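PDB 4MLG: beta-xylosidase from Uncultured organism, which probably hydrolyses xylo-oligosaccharides from their non-reducing ends to release xylose, as a five-bladed beta-propeller enzyme of glycosyl hydrolase family 43. Local coordinates for residues Y51-M56 and T65-V70; G93-Y98 and D116-P121. All blocks are in the same frame, centred on the assembly; numbering follows the deposited sequence.

Interaction 1: Y51-M56 and T65-V70; sequences YHVFSM and TDHGVV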
# COMPACT_ATOMS: atom_id res chain seq x y z
N TYR A 51 22.50 0.89 -3.13
CA TYR A 51 22.81 1.53 -4.40
C TYR A 51 24.23 2.08 -4.42
O TYR A 51 24.65 2.76 -3.49
CB TYR A 51 21.83 2.67 -4.68
CG TYR A 51 20.44 2.24 -5.06
CD1 TYR A 51 20.23 1.10 -5.83
CD2 TYR A 51 19.33 2.97 -4.66
CE1 TYR A 51 18.95 0.70 -6.18
CE2 TYR A 51 18.05 2.58 -5.00
CZ TYR A 51 17.87 1.45 -5.77
OH TYR A 51 16.59 1.06 -6.11
N HIS A 52 24.96 1.79 -5.50
CA HIS A 52 26.24 2.44 -5.75
C HIS A 52 26.06 3.45 -6.89
O HIS A 52 25.06 3.42 -7.59
CB HIS A 52 27.30 1.41 -6.12
CG HIS A 52 27.81 0.60 -4.96
ND1 HIS A 52 29.09 0.72 -4.48
CD2 HIS A 52 27.20 -0.34 -4.20
CE1 HIS A 52 29.26 -0.11 -3.46
NE2 HIS A 52 28.13 -0.76 -3.27
N VAL A 53 27.04 4.33 -7.05
CA VAL A 53 27.01 5.30 -8.14
C VAL A 53 28.35 5.35 -8.87
O VAL A 53 29.38 5.63 -8.27
CB VAL A 53 26.65 6.72 -7.65
CG1 VAL A 53 26.85 7.74 -8.76
CG2 VAL A 53 25.21 6.76 -7.15
N PHE A 54 28.32 5.06 -10.17
CA PHE A 54 29.54 5.07 -10.98
C PHE A 54 29.54 6.24 -11.96
O PHE A 54 28.49 6.65 -12.45
CB PHE A 54 29.69 3.75 -11.73
CG PHE A 54 29.74 2.54 -10.83
CD1 PHE A 54 30.92 2.16 -10.23
CD2 PHE A 54 28.60 1.79 -10.60
CE1 PHE A 54 30.97 1.05 -9.40
CE2 PHE A 54 28.64 0.69 -9.77
CZ PHE A 54 29.82 0.31 -9.17
N SER A 55 30.73 6.77 -12.24
CA SER A 55 30.86 7.88 -13.18
C SER A 55 32.06 7.69 -14.10
O SER A 55 33.07 7.12 -13.71
CB SER A 55 30.99 9.21 -12.42
OG SER A 55 32.12 9.21 -11.58
N MET A 56 31.93 8.18 -15.34
CA MET A 56 33.00 8.06 -16.32
C MET A 56 33.25 9.39 -17.02
O MET A 56 32.38 10.27 -17.02
CB MET A 56 32.65 7.00 -17.37
CG MET A 56 32.18 5.68 -16.79
SD MET A 56 31.80 4.46 -18.07
CE MET A 56 33.43 4.20 -18.77
N THR A 65 34.87 5.27 -12.02
CA THR A 65 34.99 5.68 -10.62
C THR A 65 33.79 5.22 -9.79
O THR A 65 32.64 5.54 -10.11
CB THR A 65 35.14 7.21 -10.49
OG1 THR A 65 36.38 7.62 -11.07
CG2 THR A 65 35.10 7.63 -9.03
N ASP A 66 34.07 4.47 -8.73
CA ASP A 66 33.03 4.05 -7.79
C ASP A 66 32.89 5.09 -6.69
O ASP A 66 33.84 5.34 -5.94
CB ASP A 66 33.38 2.68 -7.19
CG ASP A 66 32.21 2.04 -6.46
OD1 ASP A 66 31.29 2.76 -6.02
OD2 ASP A 66 32.20 0.79 -6.33
N HIS A 67 31.71 5.69 -6.58
CA HIS A 67 31.47 6.69 -5.56
C HIS A 67 31.00 6.06 -4.25
O HIS A 67 30.78 6.75 -3.26
CB HIS A 67 30.45 7.73 -6.04
CG HIS A 67 30.93 8.55 -7.20
ND1 HIS A 67 31.71 9.68 -7.03
CD2 HIS A 67 30.74 8.41 -8.53
CE1 HIS A 67 31.98 10.20 -8.22
NE2 HIS A 67 31.41 9.45 -9.14
N GLY A 68 30.86 4.74 -4.26
CA GLY A 68 30.46 4.00 -3.07
C GLY A 68 28.95 3.94 -2.88
O GLY A 68 28.19 4.34 -3.76
N VAL A 69 28.53 3.44 -1.73
CA VAL A 69 27.11 3.33 -1.40
C VAL A 69 26.50 4.71 -1.14
O VAL A 69 27.05 5.51 -0.39
CB VAL A 69 26.88 2.43 -0.18
CG1 VAL A 69 25.41 2.39 0.20
CG2 VAL A 69 27.41 1.03 -0.45
N VAL A 70 25.36 4.98 -1.77
CA VAL A 70 24.67 6.25 -1.60
C VAL A 70 23.30 6.06 -0.96
O VAL A 70 22.65 7.03 -0.57
CB VAL A 70 24.48 6.96 -2.95
CG1 VAL A 70 25.82 7.38 -3.53
CG2 VAL A 70 23.73 6.06 -3.92

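Interaction 2: G93-Y98 and D116-P121; sequences GKYYMY and DRPEGP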
# COMPACT_ATOMS: atom_id res chain seq x y z
N GLY A 93 17.90 22.34 -9.28
CA GLY A 93 19.24 22.33 -8.73
C GLY A 93 19.53 21.13 -7.85
O GLY A 93 20.58 21.06 -7.21
N LYS A 94 18.61 20.17 -7.82
CA LYS A 94 18.78 18.98 -7.01
C LYS A 94 18.58 17.70 -7.81
O LYS A 94 17.99 17.72 -8.90
CB LYS A 94 17.84 19.00 -5.80
CG LYS A 94 18.15 20.10 -4.80
CD LYS A 94 17.19 20.07 -3.62
CE LYS A 94 15.76 20.35 -4.07
NZ LYS A 94 15.62 21.68 -4.71
N TYR A 95 19.07 16.58 -7.28
CA TYR A 95 18.95 15.29 -7.95
C TYR A 95 17.97 14.38 -7.20
O TYR A 95 18.17 14.08 -6.03
CB TYR A 95 20.32 14.62 -8.08
CG TYR A 95 21.29 15.38 -8.95
CD1 TYR A 95 21.49 15.01 -10.28
CD2 TYR A 95 22.01 16.46 -8.46
CE1 TYR A 95 22.39 15.70 -11.08
CE2 TYR A 95 22.90 17.15 -9.25
CZ TYR A 95 23.09 16.77 -10.56
OH TYR A 95 23.98 17.46 -11.36
N TYR A 96 16.92 13.96 -7.90
CA TYR A 96 15.89 13.13 -7.30
C TYR A 96 16.03 11.67 -7.73
O TYR A 96 15.85 11.34 -8.90
CB TYR A 96 14.50 13.65 -7.67
CG TYR A 96 14.21 15.04 -7.15
CD1 TYR A 96 13.59 15.23 -5.93
CD2 TYR A 96 14.55 16.17 -7.89
CE1 TYR A 96 13.32 16.49 -5.44
CE2 TYR A 96 14.29 17.44 -7.42
CZ TYR A 96 13.67 17.59 -6.19
OH TYR A 96 13.40 18.86 -5.71
N MET A 97 16.34 10.80 -6.77
CA MET A 97 16.44 9.38 -7.05
C MET A 97 15.12 8.68 -6.76
O MET A 97 14.57 8.78 -5.66
CB MET A 97 17.55 8.73 -6.22
CG MET A 97 17.59 7.22 -6.32
SD MET A 97 18.91 6.48 -5.35
CE MET A 97 20.36 7.17 -6.15
N TYR A 98 14.60 7.96 -7.76
CA TYR A 98 13.35 7.24 -7.60
C TYR A 98 13.60 5.74 -7.54
O TYR A 98 13.97 5.11 -8.53
CB TYR A 98 12.38 7.58 -8.74
CG TYR A 98 11.92 9.02 -8.72
CD1 TYR A 98 10.71 9.37 -8.15
CD2 TYR A 98 12.70 10.03 -9.27
CE1 TYR A 98 10.28 10.68 -8.13
CE2 TYR A 98 12.28 11.34 -9.26
CZ TYR A 98 11.07 11.66 -8.69
OH TYR A 98 10.65 12.97 -8.67
N ASP A 116 22.31 16.91 -3.34
CA ASP A 116 22.70 18.19 -3.93
C ASP A 116 23.66 18.00 -5.10
O ASP A 116 23.89 18.92 -5.88
CB ASP A 116 23.33 19.10 -2.88
CG ASP A 116 22.31 19.66 -1.90
OD1 ASP A 116 21.21 20.03 -2.35
OD2 ASP A 116 22.62 19.72 -0.69
N ARG A 117 24.22 16.79 -5.22
CA ARG A 117 25.13 16.47 -6.31
C ARG A 117 24.87 15.04 -6.80
O ARG A 117 24.41 14.20 -6.03
CB ARG A 117 26.58 16.68 -5.87
CG ARG A 117 26.97 15.99 -4.58
CD ARG A 117 28.25 16.60 -4.01
NE ARG A 117 28.77 15.84 -2.88
CZ ARG A 117 29.78 14.99 -2.95
NH1 ARG A 117 30.40 14.79 -4.11
NH2 ARG A 117 30.19 14.34 -1.87
N PRO A 118 25.15 14.77 -8.09
CA PRO A 118 24.73 13.51 -8.71
C PRO A 118 25.33 12.25 -8.09
O PRO A 118 24.74 11.18 -8.19
CB PRO A 118 25.21 13.66 -10.16
CG PRO A 118 26.34 14.62 -10.08
CD PRO A 118 25.95 15.59 -9.02
N GLU A 119 26.49 12.39 -7.46
CA GLU A 119 27.18 11.24 -6.89
C GLU A 119 27.08 11.22 -5.37
O GLU A 119 27.31 10.19 -4.74
CB GLU A 119 28.65 11.23 -7.31
CG GLU A 119 29.55 12.15 -6.50
CD GLU A 119 29.43 13.62 -6.87
OE1 GLU A 119 28.41 14.01 -7.48
OE2 GLU A 119 30.35 14.39 -6.54
N GLY A 120 26.74 12.37 -4.79
CA GLY A 120 26.66 12.51 -3.35
C GLY A 120 25.60 11.63 -2.73
O GLY A 120 24.75 11.09 -3.43
N PRO A 121 25.66 11.47 -1.39
CA PRO A 121 24.71 10.62 -0.66
C PRO A 121 23.28 11.12 -0.79
O PRO A 121 23.02 12.32 -0.66
CB PRO A 121 25.19 10.75 0.80
CG PRO A 121 25.96 12.03 0.84
CD PRO A 121 26.62 12.14 -0.50

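Interaction 1: Y51-M56 and T65-V70
S55 and H67 are joined by a side-chain hydrogen bond, S55 OG to H67 NE2 at 2.6 Å. The hydroxyl meets the imidazole at its edge; chi1 of S55 (60°) sets OG between the backbone N and the carbonyl carbon. Directly beside it, S55 and T65 form a hydrogen-bonded antiparallel pair, with S55 N to T65 O and T65 N to S55 O both 3.1 Å. H67 N then reaches V53 O at 2.9 Å, and V70 N reaches Y51 O at 2.9 Å. Between these last two bonds one strand advances by two residues and the other by three, consistent with a beta bulge in which H67 and G68 lie opposite V53, although the return bond from V53 N to G68 O is weak (138° at the hydrogen). D66 braces the bulge through an Asx turn, its OD1 accepting from G68 N at 2.7 Å, while H52 ND1 makes a weak bond to the same oxygen at 3.4 Å. The H52 ring and the D66 carboxylate planes are 62° apart. F54 lies on the face of the sheet that carries D66, bringing CE1 near OD2. Apolar contact follows: V53 CG2 meets V70 CG2 at 3.6 Å, the two side chains crossing at about a right angle, and Y51 CB adjoins that same V70 methyl. Y51 sends its hydroxyl away to W84 O. The contact is the hairpin of strands 50-56 and 64-72, part of a propeller sheet in which 50-56 also pairs with 24-32. Chemically, the buried S55 hydroxyl has a histidine partner, and G68 N holds the D66 carboxylate in place; its negative charge near H52 ND1 might slightly favour the protonated imidazole, though that bond is weak.

Interaction 2: G93-Y98 and D116-P121
The loop that leaves strand 108-115 and leads to strand 123-124 folds back over the start of strand 94-102, and this contact is a CH-pi packing of its P118 against Y95. With CG anti to the carbonyl carbon (chi1 -64°), the Y95 ring starts out from the strand toward the loop, where P118 meets its face. P118 CB stands over that face, 3.9 Å from the ring centroid and 22° off its normal. P118 CD comes to 3.4 Å from Y95 CE2, and P118 N lies above the same face near the rim. D116 O sits instead at the ring edge, close to the ring plane. An alanine here would probably open a gap beneath P118, leaving its CB and CD without the aromatic face they rest on. Farther out, K94 and D116 lie side by side, with K94 CG 3.9 Å from D116 OD1; K94 NZ stays 6.3 Å from D116 OD1, too far for a salt bridge, and bonds weakly to N92 O. No hydrogen bond crosses between the segments. Around them, Y95 meets the rings of F90 and, edge-to-face, F21, while P118 O accepts from Y28 OH of strand 24-32, joining the loop to the neighbouring propeller sheet.

Overall arrangement
From the N terminus, interaction 1 comes first: 51-56 runs out, eight residues intervene, and 65-70 returns to close a hairpin. The chain then enters the next antiparallel sheet at strand 81-91, and interaction 2 closes a longer excursion of 17 residues between 93-98 and 116-121, taking in the end of strand 94-102 and the whole of strand 108-115. The two loops follow in series, neither enclosing nor crossing the other, with contact centres 12 Å apart. They nevertheless touch: H67 ND1 lies 3.3 Å from E119 CG, V70 CG1 packs against E119 O, and Y51 CD2 is 3.6 Å from M97 SD. Together they tie two successive propeller sheets, 116-121 lying against the hairpin.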